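Local coordinates for protein methylmalonyl-CoA carboxyltransferase 5S subunit (Propionibacterium freudenreichii subsp. shermanii, PDB 1RQB) that transfers a carboxyl group from the biotin of the 1.3S subunit to pyruvate, forming oxaloacetate, as the cobalt-dependent 5S component of transcarboxylase, at residues D138-P143 against G395-D400; G162-T167 against K179-L184; V366-V371 against R381-F386; I389-Y394 against K415-Q420. One frame throughout, in Å; residues are numbered along the deposited sequence.

Interaction 1 (D138-P143 against G395-D400)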
loop_
_atom_site.group_PDB
_atom_site.type_symbol
_atom_site.label_atom_id
_atom_site.label_comp_id
_atom_site.label_asym_id
_atom_site.label_seq_id
_atom_site.Cartn_x
_atom_site.Cartn_y
_atom_site.Cartn_z
ATOM N N ASP A 138 26.999 -3.806 -4.944
ATOM C CA ASP A 138 27.528 -3.510 -6.283
ATOM C C ASP A 138 26.362 -3.644 -7.263
ATOM O O ASP A 138 25.657 -4.651 -7.256
ATOM C CB ASP A 138 28.635 -4.484 -6.667
ATOM C CG ASP A 138 29.200 -4.193 -8.043
ATOM O OD1 ASP A 138 29.956 -3.208 -8.186
ATOM O OD2 ASP A 138 28.864 -4.934 -8.992
ATOM N N ALA A 139 26.191 -2.635 -8.107
ATOM C CA ALA A 139 25.076 -2.569 -9.061
ATOM C C ALA A 139 25.059 -3.760 -10.022
ATOM O O ALA A 139 24.008 -4.095 -10.564
ATOM C CB ALA A 139 25.139 -1.254 -9.840
HETATM N N MSE A 140 26.196 -4.418 -10.236
HETATM C CA MSE A 140 26.213 -5.559 -11.164
HETATM C C MSE A 140 26.356 -6.878 -10.401
HETATM O O MSE A 140 26.463 -7.942 -11.011
HETATM C CB MSE A 140 27.370 -5.400 -12.141
HETATM C CG MSE A 140 27.355 -4.067 -12.865
HETATM SE SE MSE A 140 27.399 -4.289 -14.771
HETATM C CE MSE A 140 29.275 -4.769 -14.944
ATOM N N ASN A 141 26.350 -6.806 -9.070
ATOM C CA ASN A 141 26.494 -7.985 -8.204
ATOM C C ASN A 141 27.867 -8.638 -8.378
ATOM O O ASN A 141 28.000 -9.849 -8.217
ATOM C CB ASN A 141 25.410 -9.041 -8.467
ATOM C CG ASN A 141 24.107 -8.731 -7.760
ATOM O OD1 ASN A 141 24.085 -8.036 -6.746
ATOM N ND2 ASN A 141 23.013 -9.259 -8.289
ATOM N N ASP A 142 28.883 -7.851 -8.717
ATOM C CA ASP A 142 30.248 -8.384 -8.842
ATOM C C ASP A 142 30.891 -8.308 -7.455
ATOM O O ASP A 142 31.214 -7.226 -6.967
ATOM C CB ASP A 142 31.045 -7.540 -9.847
ATOM C CG ASP A 142 32.445 -8.088 -10.108
ATOM O OD1 ASP A 142 32.921 -8.953 -9.334
ATOM O OD2 ASP A 142 33.072 -7.634 -11.092
ATOM N N PRO A 143 31.081 -9.458 -6.794
ATOM C CA PRO A 143 31.675 -9.490 -5.454
ATOM C C PRO A 143 33.054 -8.838 -5.341
ATOM O O PRO A 143 33.422 -8.327 -4.284
ATOM C CB PRO A 143 31.727 -10.986 -5.126
ATOM C CG PRO A 143 30.676 -11.582 -6.005
ATOM C CD PRO A 143 30.847 -10.825 -7.287
ATOM N N GLY A 395 33.295 -3.849 -14.013
ATOM C CA GLY A 395 33.366 -5.168 -13.413
ATOM C C GLY A 395 32.741 -6.225 -14.305
ATOM O O GLY A 395 32.462 -5.971 -15.476
ATOM N N ALA A 396 32.510 -7.411 -13.755
ATOM C CA ALA A 396 31.924 -8.513 -14.533
ATOM C C ALA A 396 30.396 -8.439 -14.486
ATOM O O ALA A 396 29.814 -7.938 -13.526
ATOM C CB ALA A 396 32.392 -9.854 -13.973
ATOM N N SER A 397 29.757 -8.940 -15.540
ATOM C CA SER A 397 28.290 -8.965 -15.612
ATOM C C SER A 397 27.813 -10.335 -15.125
ATOM O O SER A 397 28.605 -11.273 -15.041
ATOM C CB SER A 397 27.829 -8.744 -17.053
ATOM O OG SER A 397 28.114 -7.426 -17.498
ATOM N N PRO A 398 26.524 -10.459 -14.757
ATOM C CA PRO A 398 26.018 -11.756 -14.291
ATOM C C PRO A 398 26.187 -12.841 -15.357
ATOM O O PRO A 398 26.422 -14.005 -15.041
ATOM C CB PRO A 398 24.554 -11.459 -13.992
ATOM C CG PRO A 398 24.626 -10.057 -13.463
ATOM C CD PRO A 398 25.554 -9.389 -14.467
ATOM N N ALA A 399 26.057 -12.452 -16.619
ATOM C CA ALA A 399 26.221 -13.391 -17.738
ATOM C C ALA A 399 27.275 -12.823 -18.691
ATOM O O ALA A 399 27.702 -11.679 -18.543
ATOM C CB ALA A 399 24.900 -13.581 -18.474
ATOM N N ASP A 400 27.681 -13.620 -19.675
ATOM C CA ASP A 400 28.697 -13.165 -20.636
ATOM C C ASP A 400 28.115 -12.090 -21.555
ATOM O O ASP A 400 26.994 -12.208 -22.048
ATOM C CB ASP A 400 29.217 -14.341 -21.468
ATOM C CG ASP A 400 30.007 -15.331 -20.634
ATOM O OD1 ASP A 400 30.935 -14.895 -19.917
ATOM O OD2 ASP A 400 29.707 -16.544 -20.695
HETATM O O HOH W 1 28.434 -9.724 -11.951
#

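Interaction 2 (G162-T167 against K179-L184)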
loop_
_atom_site.group_PDB
_atom_site.type_symbol
_atom_site.label_atom_id
_atom_site.label_comp_id
_atom_site.label_asym_id
_atom_site.label_seq_id
_atom_site.Cartn_x
_atom_site.Cartn_y
_atom_site.Cartn_z
ATOM N N GLY A 162 27.094 -7.937 3.352
ATOM C CA GLY A 162 27.284 -8.111 1.917
ATOM C C GLY A 162 25.916 -8.111 1.269
ATOM O O GLY A 162 24.994 -8.743 1.783
ATOM N N THR A 163 25.790 -7.469 0.119
ATOM C CA THR A 163 24.465 -7.333 -0.505
ATOM C C THR A 163 24.354 -8.045 -1.852
ATOM O O THR A 163 25.275 -8.044 -2.668
ATOM C CB THR A 163 24.152 -5.861 -0.780
ATOM O OG1 THR A 163 24.239 -5.127 0.440
ATOM C CG2 THR A 163 22.761 -5.708 -1.375
ATOM N N ILE A 164 23.173 -8.610 -2.060
ATOM C CA ILE A 164 22.807 -9.251 -3.330
ATOM C C ILE A 164 21.633 -8.449 -3.898
ATOM O O ILE A 164 20.591 -8.340 -3.252
ATOM C CB ILE A 164 22.316 -10.691 -3.125
ATOM C CG1 ILE A 164 23.457 -11.580 -2.628
ATOM C CG2 ILE A 164 21.757 -11.234 -4.442
ATOM C CD1 ILE A 164 22.978 -12.926 -2.121
ATOM N N CYS A 165 21.814 -7.845 -5.066
ATOM C CA CYS A 165 20.712 -7.099 -5.689
ATOM C C CYS A 165 19.847 -8.114 -6.438
ATOM O O CYS A 165 20.318 -8.826 -7.325
ATOM C CB CYS A 165 21.227 -6.044 -6.665
ATOM S SG CYS A 165 22.041 -4.663 -5.845
ATOM N N TYR A 166 18.588 -8.179 -6.039
ATOM C CA TYR A 166 17.645 -9.132 -6.637
ATOM C C TYR A 166 17.105 -8.580 -7.955
ATOM O O TYR A 166 16.781 -7.399 -8.078
ATOM C CB TYR A 166 16.457 -9.379 -5.708
ATOM C CG TYR A 166 15.476 -10.371 -6.298
ATOM C CD1 TYR A 166 15.769 -11.732 -6.318
ATOM C CD2 TYR A 166 14.275 -9.942 -6.880
ATOM C CE1 TYR A 166 14.892 -12.651 -6.901
ATOM C CE2 TYR A 166 13.394 -10.850 -7.473
ATOM C CZ TYR A 166 13.709 -12.202 -7.477
ATOM O OH TYR A 166 12.840 -13.110 -8.041
ATOM N N THR A 167 17.026 -9.449 -8.947
ATOM C CA THR A 167 16.424 -9.035 -10.221
ATOM C C THR A 167 15.799 -10.273 -10.867
ATOM O O THR A 167 15.945 -11.388 -10.367
ATOM C CB THR A 167 17.463 -8.392 -11.204
ATOM O OG1 THR A 167 16.781 -7.949 -12.388
ATOM C CG2 THR A 167 18.533 -9.398 -11.614
ATOM N N LYS A 179 24.872 -19.131 -4.610
ATOM C CA LYS A 179 26.305 -19.075 -4.932
ATOM C C LYS A 179 26.874 -17.722 -4.503
ATOM O O LYS A 179 27.944 -17.650 -3.900
ATOM C CB LYS A 179 26.523 -19.266 -6.441
ATOM C CG LYS A 179 27.960 -18.994 -6.911
ATOM C CD LYS A 179 28.070 -19.089 -8.431
ATOM C CE LYS A 179 29.432 -18.633 -8.928
ATOM N NZ LYS A 179 30.563 -19.366 -8.301
ATOM N N LEU A 180 26.158 -16.648 -4.830
ATOM C CA LEU A 180 26.601 -15.290 -4.483
ATOM C C LEU A 180 26.691 -15.141 -2.964
ATOM O O LEU A 180 27.645 -14.567 -2.443
ATOM C CB LEU A 180 25.633 -14.240 -5.045
ATOM C CG LEU A 180 26.152 -13.343 -6.166
ATOM C CD1 LEU A 180 25.092 -12.290 -6.484
ATOM C CD2 LEU A 180 27.457 -12.668 -5.730
ATOM N N ALA A 181 25.686 -15.644 -2.253
ATOM C CA ALA A 181 25.705 -15.563 -0.784
ATOM C C ALA A 181 26.987 -16.213 -0.256
ATOM O O ALA A 181 27.619 -15.705 0.669
ATOM C CB ALA A 181 24.484 -16.269 -0.203
ATOM N N GLY A 182 27.361 -17.346 -0.846
ATOM C CA GLY A 182 28.562 -18.051 -0.411
ATOM C C GLY A 182 29.823 -17.235 -0.632
ATOM O O GLY A 182 30.725 -17.225 0.206
ATOM N N GLN A 183 29.893 -16.550 -1.768
ATOM C CA GLN A 183 31.061 -15.712 -2.074
ATOM C C GLN A 183 31.134 -14.547 -1.086
ATOM O O GLN A 183 32.219 -14.139 -0.676
ATOM C CB GLN A 183 30.980 -15.182 -3.502
ATOM C CG GLN A 183 31.035 -16.280 -4.552
ATOM C CD GLN A 183 30.752 -15.767 -5.943
ATOM O OE1 GLN A 183 29.658 -15.285 -6.232
ATOM N NE2 GLN A 183 31.737 -15.874 -6.818
ATOM N N LEU A 184 29.981 -14.018 -0.689
ATOM C CA LEU A 184 29.980 -12.893 0.260
ATOM C C LEU A 184 30.428 -13.376 1.642
ATOM O O LEU A 184 31.202 -12.706 2.323
ATOM C CB LEU A 184 28.588 -12.269 0.335
ATOM C CG LEU A 184 28.165 -11.586 -0.966
ATOM C CD1 LEU A 184 26.711 -11.134 -0.874
ATOM C CD2 LEU A 184 29.085 -10.398 -1.228
#

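Interaction 3 (V366-V371 against R381-F386)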
loop_
_atom_site.group_PDB
_atom_site.type_symbol
_atom_site.label_atom_id
_atom_site.label_comp_id
_atom_site.label_asym_id
_atom_site.label_seq_id
_atom_site.Cartn_x
_atom_site.Cartn_y
_atom_site.Cartn_z
ATOM N N VAL A 366 21.631 1.758 -19.492
ATOM C CA VAL A 366 20.967 0.882 -20.468
ATOM C C VAL A 366 19.835 1.639 -21.166
ATOM O O VAL A 366 19.659 1.531 -22.378
ATOM C CB VAL A 366 20.394 -0.384 -19.794
ATOM C CG1 VAL A 366 19.467 -1.112 -20.758
ATOM C CG2 VAL A 366 21.526 -1.304 -19.389
ATOM N N GLY A 367 19.068 2.404 -20.399
ATOM C CA GLY A 367 17.969 3.156 -20.979
ATOM C C GLY A 367 18.436 4.138 -22.041
ATOM O O GLY A 367 17.833 4.253 -23.107
ATOM N N THR A 368 19.524 4.843 -21.750
ATOM C CA THR A 368 20.068 5.830 -22.694
ATOM C C THR A 368 20.535 5.134 -23.973
ATOM O O THR A 368 20.213 5.571 -25.077
ATOM C CB THR A 368 21.253 6.579 -22.091
ATOM O OG1 THR A 368 20.790 7.373 -20.995
ATOM C CG2 THR A 368 21.904 7.488 -23.141
ATOM N N GLN A 369 21.291 4.052 -23.816
ATOM C CA GLN A 369 21.808 3.324 -24.984
ATOM C C GLN A 369 20.637 2.783 -25.807
ATOM O O GLN A 369 20.714 2.698 -27.032
ATOM C CB GLN A 369 22.721 2.181 -24.545
ATOM C CG GLN A 369 23.435 1.512 -25.697
ATOM C CD GLN A 369 24.187 2.521 -26.550
ATOM O OE1 GLN A 369 24.949 3.335 -26.029
ATOM N NE2 GLN A 369 23.976 2.470 -27.867
ATOM N N ALA A 370 19.546 2.432 -25.133
ATOM C CA ALA A 370 18.357 1.910 -25.820
ATOM C C ALA A 370 17.753 3.015 -26.689
ATOM O O ALA A 370 17.339 2.777 -27.823
ATOM C CB ALA A 370 17.327 1.422 -24.798
ATOM N N VAL A 371 17.708 4.225 -26.150
ATOM C CA VAL A 371 17.159 5.369 -26.892
ATOM C C VAL A 371 18.046 5.666 -28.104
ATOM O O VAL A 371 17.548 5.996 -29.179
ATOM C CB VAL A 371 17.081 6.628 -26.005
ATOM C CG1 VAL A 371 16.645 7.824 -26.840
ATOM C CG2 VAL A 371 16.101 6.401 -24.863
ATOM N N ARG A 381 26.014 4.753 -32.166
ATOM C CA ARG A 381 26.614 5.696 -31.212
ATOM C C ARG A 381 26.394 5.165 -29.794
ATOM O O ARG A 381 25.260 5.042 -29.334
ATOM C CB ARG A 381 25.979 7.083 -31.328
ATOM C CG ARG A 381 26.549 8.071 -30.316
ATOM C CD ARG A 381 25.879 9.437 -30.374
ATOM N NE ARG A 381 26.419 10.340 -29.356
ATOM C CZ ARG A 381 25.981 11.577 -29.137
ATOM N NH1 ARG A 381 24.990 12.078 -29.864
ATOM N NH2 ARG A 381 26.537 12.318 -28.186
HETATM N N MSE A 382 27.487 4.847 -29.113
HETATM C CA MSE A 382 27.415 4.336 -27.738
HETATM C C MSE A 382 27.912 5.407 -26.766
HETATM O O MSE A 382 28.902 6.089 -27.028
HETATM C CB MSE A 382 28.293 3.096 -27.578
HETATM C CG MSE A 382 27.877 1.904 -28.405
HETATM SE SE MSE A 382 29.139 0.450 -28.231
HETATM C CE MSE A 382 29.613 0.669 -26.383
ATOM N N THR A 383 27.215 5.555 -25.648
ATOM C CA THR A 383 27.644 6.529 -24.635
ATOM C C THR A 383 28.964 6.028 -24.043
ATOM O O THR A 383 29.299 4.850 -24.168
ATOM C CB THR A 383 26.611 6.647 -23.508
ATOM O OG1 THR A 383 26.567 5.420 -22.772
ATOM C CG2 THR A 383 25.233 6.921 -24.084
ATOM N N GLY A 384 29.716 6.917 -23.407
ATOM C CA GLY A 384 30.979 6.503 -22.826
ATOM C C GLY A 384 30.774 5.505 -21.701
ATOM O O GLY A 384 31.587 4.606 -21.496
ATOM N N GLU A 385 29.673 5.669 -20.976
ATOM C CA GLU A 385 29.345 4.789 -19.846
ATOM C C GLU A 385 28.993 3.394 -20.365
ATOM O O GLU A 385 29.445 2.391 -19.815
ATOM C CB GLU A 385 28.161 5.351 -19.052
ATOM C CG GLU A 385 28.370 6.755 -18.488
ATOM C CD GLU A 385 28.447 7.822 -19.574
ATOM O OE1 GLU A 385 27.538 7.870 -20.433
ATOM O OE2 GLU A 385 29.412 8.618 -19.567
ATOM N N PHE A 386 28.187 3.325 -21.421
ATOM C CA PHE A 386 27.801 2.012 -21.958
ATOM C C PHE A 386 29.048 1.294 -22.472
ATOM O O PHE A 386 29.215 0.092 -22.267
ATOM C CB PHE A 386 26.795 2.129 -23.104
ATOM C CG PHE A 386 26.307 0.796 -23.601
ATOM C CD1 PHE A 386 25.392 0.055 -22.856
ATOM C CD2 PHE A 386 26.806 0.253 -24.775
ATOM C CE1 PHE A 386 24.984 -1.216 -23.278
ATOM C CE2 PHE A 386 26.409 -1.015 -25.207
ATOM C CZ PHE A 386 25.497 -1.752 -24.458
#

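Interaction 4 (I389-Y394 against K415-Q420)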
loop_
_atom_site.group_PDB
_atom_site.type_symbol
_atom_site.label_atom_id
_atom_site.label_comp_id
_atom_site.label_asym_id
_atom_site.label_seq_id
_atom_site.Cartn_x
_atom_site.Cartn_y
_atom_site.Cartn_z
ATOM N N ILE A 389 30.864 -0.282 -19.615
ATOM C CA ILE A 389 30.231 -1.515 -19.126
ATOM C C ILE A 389 30.610 -2.676 -20.048
ATOM O O ILE A 389 31.042 -3.733 -19.591
ATOM C CB ILE A 389 28.687 -1.414 -19.109
ATOM C CG1 ILE A 389 28.234 -0.383 -18.075
ATOM C CG2 ILE A 389 28.086 -2.773 -18.785
ATOM C CD1 ILE A 389 26.726 -0.265 -17.934
HETATM N N MSE A 390 30.461 -2.467 -21.353
HETATM C CA MSE A 390 30.753 -3.517 -22.339
HETATM C C MSE A 390 32.226 -3.933 -22.287
HETATM O O MSE A 390 32.548 -5.091 -22.541
HETATM C CB MSE A 390 30.417 -3.043 -23.758
HETATM C CG MSE A 390 28.944 -2.757 -24.005
HETATM SE SE MSE A 390 27.842 -4.334 -23.712
HETATM C CE MSE A 390 28.935 -5.654 -24.616
ATOM N N LEU A 391 33.116 -3.010 -21.945
ATOM C CA LEU A 391 34.552 -3.329 -21.928
ATOM C C LEU A 391 35.019 -3.819 -20.555
ATOM O O LEU A 391 36.204 -4.092 -20.366
ATOM C CB LEU A 391 35.363 -2.105 -22.368
ATOM C CG LEU A 391 35.015 -1.672 -23.796
ATOM C CD1 LEU A 391 35.596 -0.300 -24.097
ATOM C CD2 LEU A 391 35.523 -2.714 -24.772
ATOM N N GLY A 392 34.103 -3.933 -19.596
ATOM C CA GLY A 392 34.476 -4.427 -18.278
ATOM C C GLY A 392 35.032 -3.437 -17.267
ATOM O O GLY A 392 35.532 -3.839 -16.218
ATOM N N TYR A 393 34.912 -2.144 -17.535
ATOM C CA TYR A 393 35.474 -1.166 -16.594
ATOM C C TYR A 393 34.565 -0.971 -15.380
ATOM O O TYR A 393 34.902 -0.231 -14.458
ATOM C CB TYR A 393 35.783 0.149 -17.307
ATOM C CG TYR A 393 37.009 0.001 -18.185
ATOM C CD1 TYR A 393 36.920 -0.614 -19.432
ATOM C CD2 TYR A 393 38.272 0.388 -17.729
ATOM C CE1 TYR A 393 38.058 -0.850 -20.209
ATOM C CE2 TYR A 393 39.420 0.154 -18.499
ATOM C CZ TYR A 393 39.302 -0.467 -19.737
ATOM O OH TYR A 393 40.419 -0.727 -20.506
ATOM N N TYR A 394 33.420 -1.643 -15.358
ATOM C CA TYR A 394 32.541 -1.550 -14.184
ATOM C C TYR A 394 32.552 -2.897 -13.459
ATOM O O TYR A 394 31.908 -3.068 -12.425
ATOM C CB TYR A 394 31.107 -1.206 -14.581
ATOM C CG TYR A 394 30.891 0.244 -14.959
ATOM C CD1 TYR A 394 29.615 0.719 -15.259
ATOM C CD2 TYR A 394 31.958 1.141 -15.026
ATOM C CE1 TYR A 394 29.406 2.049 -15.622
ATOM C CE2 TYR A 394 31.761 2.473 -15.387
ATOM C CZ TYR A 394 30.485 2.916 -15.685
ATOM O OH TYR A 394 30.285 4.219 -16.059
ATOM N N LYS A 415 39.589 1.663 -26.149
ATOM C CA LYS A 415 40.030 0.982 -24.924
ATOM C C LYS A 415 39.982 -0.532 -25.131
ATOM O O LYS A 415 39.089 -1.055 -25.796
ATOM C CB LYS A 415 39.129 1.318 -23.740
ATOM C CG LYS A 415 39.109 2.758 -23.297
ATOM C CD LYS A 415 38.230 2.866 -22.059
ATOM C CE LYS A 415 38.169 4.270 -21.503
ATOM N NZ LYS A 415 37.423 4.280 -20.214
ATOM N N LYS A 416 40.948 -1.224 -24.543
ATOM C CA LYS A 416 41.008 -2.690 -24.636
ATOM C C LYS A 416 40.116 -3.283 -23.542
ATOM O O LYS A 416 40.059 -2.769 -22.426
ATOM C CB LYS A 416 42.459 -3.156 -24.475
ATOM C CG LYS A 416 43.118 -2.709 -23.179
ATOM C CD LYS A 416 44.606 -3.071 -23.118
ATOM C CE LYS A 416 44.863 -4.572 -23.234
ATOM N NZ LYS A 416 44.637 -5.100 -24.614
ATOM N N PRO A 417 39.396 -4.365 -23.858
ATOM C CA PRO A 417 38.509 -5.002 -22.879
ATOM C C PRO A 417 39.301 -5.578 -21.703
ATOM O O PRO A 417 40.397 -6.104 -21.890
ATOM C CB PRO A 417 37.832 -6.114 -23.687
ATOM C CG PRO A 417 37.966 -5.659 -25.118
ATOM C CD PRO A 417 39.345 -5.073 -25.148
ATOM N N ILE A 418 38.748 -5.474 -20.498
ATOM C CA ILE A 418 39.407 -6.029 -19.307
ATOM C C ILE A 418 38.433 -6.988 -18.623
ATOM O O ILE A 418 37.227 -6.930 -18.859
ATOM C CB ILE A 418 39.833 -4.926 -18.309
ATOM C CG1 ILE A 418 38.601 -4.244 -17.698
ATOM C CG2 ILE A 418 40.694 -3.895 -19.020
ATOM C CD1 ILE A 418 38.940 -3.294 -16.560
ATOM N N THR A 419 38.951 -7.878 -17.785
ATOM C CA THR A 419 38.084 -8.848 -17.103
ATOM C C THR A 419 38.437 -8.923 -15.616
ATOM O O THR A 419 37.741 -9.569 -14.835
ATOM C CB THR A 419 38.218 -10.238 -17.746
ATOM O OG1 THR A 419 39.596 -10.624 -17.760
ATOM C CG2 THR A 419 37.698 -10.203 -19.185
ATOM N N GLN A 420 39.508 -8.246 -15.222
ATOM C CA GLN A 420 39.918 -8.253 -13.811
ATOM C C GLN A 420 39.276 -7.056 -13.105
ATOM O O GLN A 420 38.761 -6.142 -13.747
ATOM C CB GLN A 420 41.449 -8.184 -13.715
ATOM C CG GLN A 420 42.020 -8.294 -12.303
ATOM C CD GLN A 420 41.542 -9.538 -11.556
ATOM O OE1 GLN A 420 40.493 -9.527 -10.914
ATOM N NE2 GLN A 420 42.308 -10.618 -11.651
HETATM O O HOH W 2 34.871 -7.348 -21.251
HETATM O O HOH W 3 36.146 -6.309 -15.053
#

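Interaction 1 (D138-P143 against G395-D400)
Asp142 and Ala396 make the one direct hydrogen bond of this contact: Ala396 N donates to Asp142 OD2 at 2.7 Å, almost straight at 174°, approaching from above the carboxylate plane. With CG anti to its own backbone N (chi1 -176°), the aspartate reaches across to the other loop. The carboxylate lies against Gly395 CA, where a CB would run into OD2; glycine is also called for by the backbone angles. The close part continues at Met140, present as selenomethionine, whose bent chain brings CE to 3.4 Å from Gly395 O and 3.5 Å from Ala396 O. Within the same loop, Asp138 OD2 accepts from Met140 N, closing an Asx turn, and from Asp142 N on the opposite face of its carboxylate.

The other side is looser and wetter. A water donates to both Met140 O and Ala396 O, 2.8 Å from each, and Pro398 only brushes Met140 O with CG at 3.7 Å, on a partly exposed margin.

Asp142 OD2 also forms a salt bridge with Arg144 of helix 144-155. The contact joins the loop between barrel strand 133-136 and that helix to the loop linking helices 384-390 and 403-413 of the carboxylase domain.

Interaction 2 (G162-T167 against K179-L184)
Leu184 sets its CD1 over one face of the flat peptide group joining Gly162 to Thr163, nearly straight above Gly162 C at 3.8 Å. Along one edge of the strand, backbone hydrogen bonds tie Gly162 to Ser191 and Ala193 of strand 191-193. Gly162 suits the place because a CB would stand tightly against Leu184 CD2. A second peptide is met in return: Ile164 CD1 sits 3.8 Å from Ala181 N, above the nitrogen end of the Leu180-Ala181 peptide.

Ile164 is the chief carrier of the contact, its methylene and two methyls each having a partner of their own. CG1, anti to the carbonyl carbon (chi1 -67°), meets Leu184 CD1 at 3.7 Å, the two side chains crossing obliquely. CG2 touches Leu180 CD1 at 4.1 Å, the two side chains running past one another in opposite senses. CD1 also reaches Ala181 CB at 4.1 Å; a small residue there lets the isoleucine come close to the helix backbone. An alanine at Ile164 would probably open a gap between the end of the strand and the helix, leaving Leu180 CD1 and Leu184 CD1 without the methyl and methylene they rest on.

Strand 159-163, helix 174-186 and strand 191-193 form a beta-alpha-beta unit of the TIM barrel. Thr163 points away from the helix, its side chain about 9 Å from the bound cobalt and its OG1 bonded to Val136 O. No hydrogen bond spans the contact, so its cohesion comes from buried hydrocarbon surfaces, while the polar metal site lies toward the other side of the strand.

Interaction 3 (V366-V371 against R381-F386)
Gln369 of helix 362-376 grips Thr383 N and Arg381 O beside the N-cap of helix 384-390, within the carboxylase domain. Thr383 is the N-cap residue: its OG1, between the backbone N and the carbonyl carbon (chi1 67°), accepts from Phe386 N at 3.0 Å and so satisfies an N-H of the first helical turn. Threonine suits the place because it supplies that acceptor and a methyl as well.

Two hydrogen bonds cross the contact, both from the amide of Gln369. Its OE1 accepts from Thr383 N at 3.2 Å, the donor lying nearly along the C=O axis. Its NE2 donates to Arg381 O at 3.2 Å, with that oxygen close to the amide plane and the donor above the plane of the Arg381 carbonyl. NE2 also bonds its strongest polar partner, Asn373 OD1, one turn on in its helix. An amide can accept and donate at once, so glutamine serves two successive peptide groups of an irregular chain, holding its own rotation fixed.

The aromatic contact is CH-pi: Gln369 CG stands over the centre of the Phe386 ring, 3.6 Å from the centroid and 9° off the normal, the side chains crossing at about a right angle. The bend at chi2 (54°) sets CD beside the ring, and the amide beyond it meets residues 381-383. An alanine in its place would take the methylene from over the ring centre and probably leave Thr383 N and Arg381 O without these mates.

Apolar packing completes the contact, where the methyls Thr368 CG2 and Thr383 CG2 meet at 3.5 Å.

Interaction 4 (I389-Y394 against K415-Q420)
Ile418 holds CG1 between its backbone N and carbonyl carbon (chi1 67°), so that this methylene lies 3.4 Å from Gly392 O. The phenol ring of Tyr393 is covered on both faces. Ile418 CD1 sits over its centre, 4.0 Å from the centroid, in a CH-pi contact. On the opposite face Lys415 CD lies toward the rim, and NZ, also in a salt bridge with Asp388, comes 4.7 Å from the centroid as a cation-pi pair. At the edge, Tyr393 OH donates to Lys416 O at 2.8 Å, within the plane of that carbonyl. Tyrosine thus offers apolar faces and a polar tip together.

Gly392 follows helix 384-390 in a Schellman motif. At its backbone angles, with positive phi, a CB would jam against Leu391 O, which calls for glycine, and would also collide with Ile418 O. The chain beyond the helix pairs with the 415-420 loop as Ile418 N donates to Leu391 O at 2.9 Å and 175°.

Leu391 spreads its two methyls over the loop: CD1 touches Lys415 CB at 3.9 Å and CD2 meets the Pro417 ring at CG, 3.8 Å away. Lys415 O, buried by the contact, has no polar partner in the model.

How the interactions relate
Interaction 2 lies within a beta-alpha-beta unit of the TIM barrel; interactions 3 and 4 lie in the carboxylase domain and follow in that order along the chain, sharing helix 384-390 and touching through Glu385 and Tyr394. Interaction 1 bridges the two regions and closes a long loop holding interactions 2 and 3, while its segments alternate with those of interaction 4. Its centre is 11 Å from that of interaction 2, met through a probable hydrogen bond from Cys165 N to Asn141 OD1, and 12 Å from that of interaction 4, where Met140 CE touches Tyr394 O. Interactions 2 and 3, 27 Å apart between centres, do not touch. Neighbouring contacts therefore connect the cobalt-bearing barrel to the carboxylase-domain helices.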